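PDB 1WY0: geranylgeranyl pyrophosphate synthetase from Pyrococcus horikoshii, which probably condenses isopentenyl diphosphate with allylic diphosphates to build the C20 isoprenoid precursor geranylgeranyl diphosphate, by the chain-elongation chemistry of the polyprenyl synthetase family. Local coordinates for residues 290-293 with 294-297; 120-123 with 124-127. All coordinates share one frame; numbering follows the deposited sequence.

How the contacts relate
Both contacts lie near the C-terminal ends of alpha-helices in an all-helical prenyl-synthase chain, on opposite sides of its centre, 47 Å apart between centres and about 36 Å between nearest atoms. Contact 2 comes first in the sequence, near the end of helix 107-126, where it packs against the second subunit of the dimer. Contact 1, at the end of helix 283-296, meets no other chain of the assembly and rests on short helices of its own subunit. A bound mercury ion lies about 10 Å from the side chain of Phe122 in contact 2. Tyr81 and Cys150 form a mercury site in this chain.

Contact 1. Residues 290-293 with 294-297; sequences AIDL and LKKY
Leu294 and Ala290 meet one turn apart near the C-terminal end of alpha-helix 283-296, in the all-helical fold of a prenyl synthase. The packed side of this turn carries Ala290, Leu293 and Leu294, which face Phe262 of helix 256-264; both leucines also reach Phe250 of helix 245-253. Leu294 N donates to Ala290 O at 3.2 Å. With CG anti to its own carbonyl carbon (chi1 -62°), the Leu294 side chain runs back toward the preceding turn, bringing CG to 3.3 Å from Ala290 O.

The solvent side is looser. At its boundary the exposed Lys295 stretches out fully and lays its chain at a slant across buried Ile291, its CE 3.8 Å from Ile291 CG2. Exposed Asp292 lies beside it, but the charged atoms Asp292 OD1 and Lys295 NZ stay 4.9 Å apart, so any attraction is probably modest.

At the C-terminal end, Lys296 and Tyr297 both lead to Asp258, the lysine through a salt bridge and the phenol hydroxyl through a hydrogen bond. Lys296 CG lies over one face of the tyrosine ring, offset toward the rim, 3.9 Å above its plane. At the ring's edge, in plane, Leu293 O sits 3.3 Å from Tyr297 CD2.

Contact 2. Residues 120-123 with 124-127; sequences KAFE and AVAR
Glu123 and Arg127 run side by side, pointing the same way, one turn apart near the C-terminal end of alpha-helix 107-126; with Lys120 they make an i, i+3, i+7 salt-bridge network. The glutamate CG is anti to its backbone N (chi1 -168°), and the extended chain carries the carboxylate out between the two basic groups. Its OE1 accepts a weak hydrogen bond from Lys120 NZ at 3.4 Å, which is also a salt bridge, while OE2 faces the arginine. Carboxylate and guanidinium planes are turned 63° apart, and the single oxygen OE2 meets the guanidinium obliquely. Both cations have partners on helix 3-25: Lys120 NZ hydrogen-bonds to Leu25 O, and Arg127 NH1 forms a salt bridge with Glu24.

Round the helix the character turns apolar. Phe122 and Val125 touch only lightly, CD1 to CG2 at 4.5 Å, the methyl lying obliquely to the ring. The Phe122 ring instead stacks on Phe122 of the second subunit, placing this turn in the dimer interface. Val125 CG2 is folded back beside its own N, 3.2 Å from Ala121 O.

Along the backbone, Arg127 N donates to Glu123 O at 3.1 Å, tying together the same two residues whose side chains meet at Glu123 OE2 and Arg127 NH2, also 3.1 Å apart.

Contact 1. Residues 290-293 with 294-297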
loop_
_atom_site.group_PDB
_atom_site.type_symbol
_atom_site.label_atom_id
_atom_site.label_comp_id
_atom_site.label_asym_id
_atom_site.label_seq_id
_atom_site.Cartn_x
_atom_site.Cartn_y
_atom_site.Cartn_z
ATOM N N ALA A 290 -15.114 -25.068 25.650
ATOM C CA ALA A 290 -15.520 -23.892 24.876
ATOM C C ALA A 290 -16.316 -24.301 23.641
ATOM O O ALA A 290 -17.298 -23.659 23.283
ATOM C CB ALA A 290 -14.294 -23.087 24.463
ATOM N N ILE A 291 -15.892 -25.374 22.987
ATOM C CA ILE A 291 -16.609 -25.844 21.815
ATOM C C ILE A 291 -17.965 -26.400 22.246
ATOM O O ILE A 291 -18.956 -26.279 21.524
ATOM C CB ILE A 291 -15.795 -26.912 21.068
ATOM C CG1 ILE A 291 -14.579 -26.239 20.426
ATOM C CG2 ILE A 291 -16.659 -27.617 20.035
ATOM C CD1 ILE A 291 -13.641 -27.171 19.687
ATOM N N ASP A 292 -18.011 -26.988 23.439
ATOM C CA ASP A 292 -19.260 -27.530 23.957
ATOM C C ASP A 292 -20.253 -26.404 24.232
ATOM O O ASP A 292 -21.459 -26.552 24.018
ATOM C CB ASP A 292 -19.010 -28.322 25.241
ATOM C CG ASP A 292 -18.399 -29.683 24.975
ATOM O OD1 ASP A 292 -18.546 -30.189 23.838
ATOM O OD2 ASP A 292 -17.787 -30.251 25.905
ATOM N N LEU A 293 -19.740 -25.281 24.721
ATOM C CA LEU A 293 -20.582 -24.131 25.007
ATOM C C LEU A 293 -21.202 -23.622 23.716
ATOM O O LEU A 293 -22.348 -23.203 23.702
ATOM C CB LEU A 293 -19.765 -23.021 25.670
ATOM C CG LEU A 293 -19.626 -23.169 27.180
ATOM C CD1 LEU A 293 -18.787 -22.037 27.747
ATOM C CD2 LEU A 293 -21.010 -23.169 27.804
ATOM N N LEU A 294 -20.436 -23.676 22.633
ATOM C CA LEU A 294 -20.897 -23.228 21.326
ATOM C C LEU A 294 -21.969 -24.148 20.730
ATOM O O LEU A 294 -22.919 -23.684 20.092
ATOM C CB LEU A 294 -19.712 -23.148 20.358
ATOM C CG LEU A 294 -18.582 -22.169 20.692
ATOM C CD1 LEU A 294 -17.500 -22.275 19.637
ATOM C CD2 LEU A 294 -19.130 -20.747 20.761
ATOM N N LYS A 295 -21.806 -25.452 20.932
ATOM C CA LYS A 295 -22.749 -26.430 20.391
ATOM C C LYS A 295 -24.091 -26.361 21.124
ATOM O O LYS A 295 -25.162 -26.585 20.574
ATOM C CB LYS A 295 -22.152 -27.823 20.587
ATOM C CG LYS A 295 -21.053 -28.157 19.582
ATOM C CD LYS A 295 -20.471 -29.546 19.846
ATOM C CE LYS A 295 -19.395 -29.950 18.831
ATOM N NZ LYS A 295 -18.967 -31.327 19.083
ATOM N N LYS A 296 -23.984 -26.082 22.435
ATOM C CA LYS A 296 -25.177 -25.939 23.261
ATOM C C LYS A 296 -26.211 -25.019 22.608
ATOM O O LYS A 296 -27.414 -25.216 22.722
ATOM C CB LYS A 296 -24.733 -25.351 24.599
ATOM C CG LYS A 296 -25.865 -25.242 25.627
ATOM C CD LYS A 296 -25.323 -24.909 27.021
ATOM C CE LYS A 296 -26.412 -24.540 28.041
ATOM N NZ LYS A 296 -25.789 -24.081 29.286
ATOM N N TYR A 297 -25.704 -23.964 21.932
ATOM C CA TYR A 297 -26.607 -22.978 21.343
ATOM C C TYR A 297 -26.688 -23.079 19.812
ATOM O O TYR A 297 -27.166 -22.176 19.135
ATOM C CB TYR A 297 -26.126 -21.579 21.740
ATOM C CG TYR A 297 -26.257 -21.384 23.209
ATOM C CD1 TYR A 297 -27.464 -20.950 23.751
ATOM C CD2 TYR A 297 -25.162 -21.594 24.044
ATOM C CE1 TYR A 297 -27.578 -20.737 25.116
ATOM C CE2 TYR A 297 -25.270 -21.373 25.406
ATOM C CZ TYR A 297 -26.473 -20.943 25.943
ATOM O OH TYR A 297 -26.594 -20.747 27.305
#

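Contact 2. Residues 120-123 with 124-127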
loop_
_atom_site.group_PDB
_atom_site.type_symbol
_atom_site.label_atom_id
_atom_site.label_comp_id
_atom_site.label_asym_id
_atom_site.label_seq_id
_atom_site.Cartn_x
_atom_site.Cartn_y
_atom_site.Cartn_z
ATOM N N LYS A 120 2.458 -3.083 -7.495
ATOM C CA LYS A 120 2.534 -3.792 -8.771
ATOM C C LYS A 120 1.165 -4.317 -9.223
ATOM O O LYS A 120 0.899 -4.500 -10.404
ATOM C CB LYS A 120 3.512 -4.957 -8.612
ATOM C CG LYS A 120 4.946 -4.481 -8.368
ATOM C CD LYS A 120 5.825 -4.624 -9.612
ATOM C CE LYS A 120 7.227 -4.041 -9.411
ATOM N NZ LYS A 120 7.917 -3.960 -10.696
ATOM N N ALA A 121 0.190 -4.455 -8.332
ATOM C CA ALA A 121 -1.160 -4.788 -8.749
ATOM C C ALA A 121 -1.660 -3.735 -9.741
ATOM O O ALA A 121 -2.311 -4.062 -10.734
ATOM C CB ALA A 121 -2.080 -4.853 -7.537
ATOM N N PHE A 122 -1.373 -2.468 -9.459
ATOM C CA PHE A 122 -1.813 -1.413 -10.359
ATOM C C PHE A 122 -0.900 -1.321 -11.578
ATOM O O PHE A 122 -1.293 -0.876 -12.649
ATOM C CB PHE A 122 -1.792 -0.091 -9.592
ATOM C CG PHE A 122 -2.966 -0.027 -8.660
ATOM C CD1 PHE A 122 -4.218 0.319 -9.155
ATOM C CD2 PHE A 122 -2.798 -0.306 -7.313
ATOM C CE1 PHE A 122 -5.304 0.383 -8.295
ATOM C CE2 PHE A 122 -3.894 -0.242 -6.457
ATOM C CZ PHE A 122 -5.149 0.102 -6.944
ATOM N N GLU A 123 0.346 -1.776 -11.471
ATOM C CA GLU A 123 1.118 -1.767 -12.680
ATOM C C GLU A 123 0.604 -2.854 -13.583
ATOM O O GLU A 123 0.597 -2.727 -14.800
ATOM C CB GLU A 123 2.572 -2.042 -12.340
ATOM C CG GLU A 123 3.477 -1.754 -13.531
ATOM C CD GLU A 123 4.784 -2.492 -13.370
ATOM O OE1 GLU A 123 5.306 -2.527 -12.269
ATOM O OE2 GLU A 123 5.292 -3.002 -14.365
ATOM N N ALA A 124 0.063 -3.916 -12.989
ATOM C CA ALA A 124 -0.579 -4.992 -13.746
ATOM C C ALA A 124 -1.863 -4.478 -14.390
ATOM O O ALA A 124 -2.175 -4.822 -15.522
ATOM C CB ALA A 124 -0.897 -6.169 -12.826
ATOM N N VAL A 125 -2.610 -3.661 -13.656
ATOM C CA VAL A 125 -3.846 -3.096 -14.178
ATOM C C VAL A 125 -3.553 -2.232 -15.401
ATOM O O VAL A 125 -4.294 -2.259 -16.378
ATOM C CB VAL A 125 -4.551 -2.218 -13.128
ATOM C CG1 VAL A 125 -5.718 -1.479 -13.762
ATOM C CG2 VAL A 125 -5.046 -3.080 -11.984
ATOM N N ALA A 126 -2.474 -1.459 -15.335
ATOM C CA ALA A 126 -2.096 -0.586 -16.431
ATOM C C ALA A 126 -1.720 -1.377 -17.688
ATOM O O ALA A 126 -2.128 -1.012 -18.786
ATOM C CB ALA A 126 -0.940 0.314 -16.001
ATOM N N ARG A 127 -0.953 -2.455 -17.527
ATOM C CA ARG A 127 -0.542 -3.289 -18.662
ATOM C C ARG A 127 -1.690 -4.013 -19.369
ATOM O O ARG A 127 -1.484 -4.619 -20.416
ATOM C CB ARG A 127 0.481 -4.341 -18.222
ATOM C CG ARG A 127 1.822 -3.793 -17.793
ATOM C CD ARG A 127 2.812 -4.923 -17.621
ATOM N NE ARG A 127 4.129 -4.456 -17.208
ATOM C CZ ARG A 127 5.188 -5.246 -17.078
ATOM N NH1 ARG A 127 5.084 -6.543 -17.333
ATOM N NH2 ARG A 127 6.347 -4.744 -16.677
#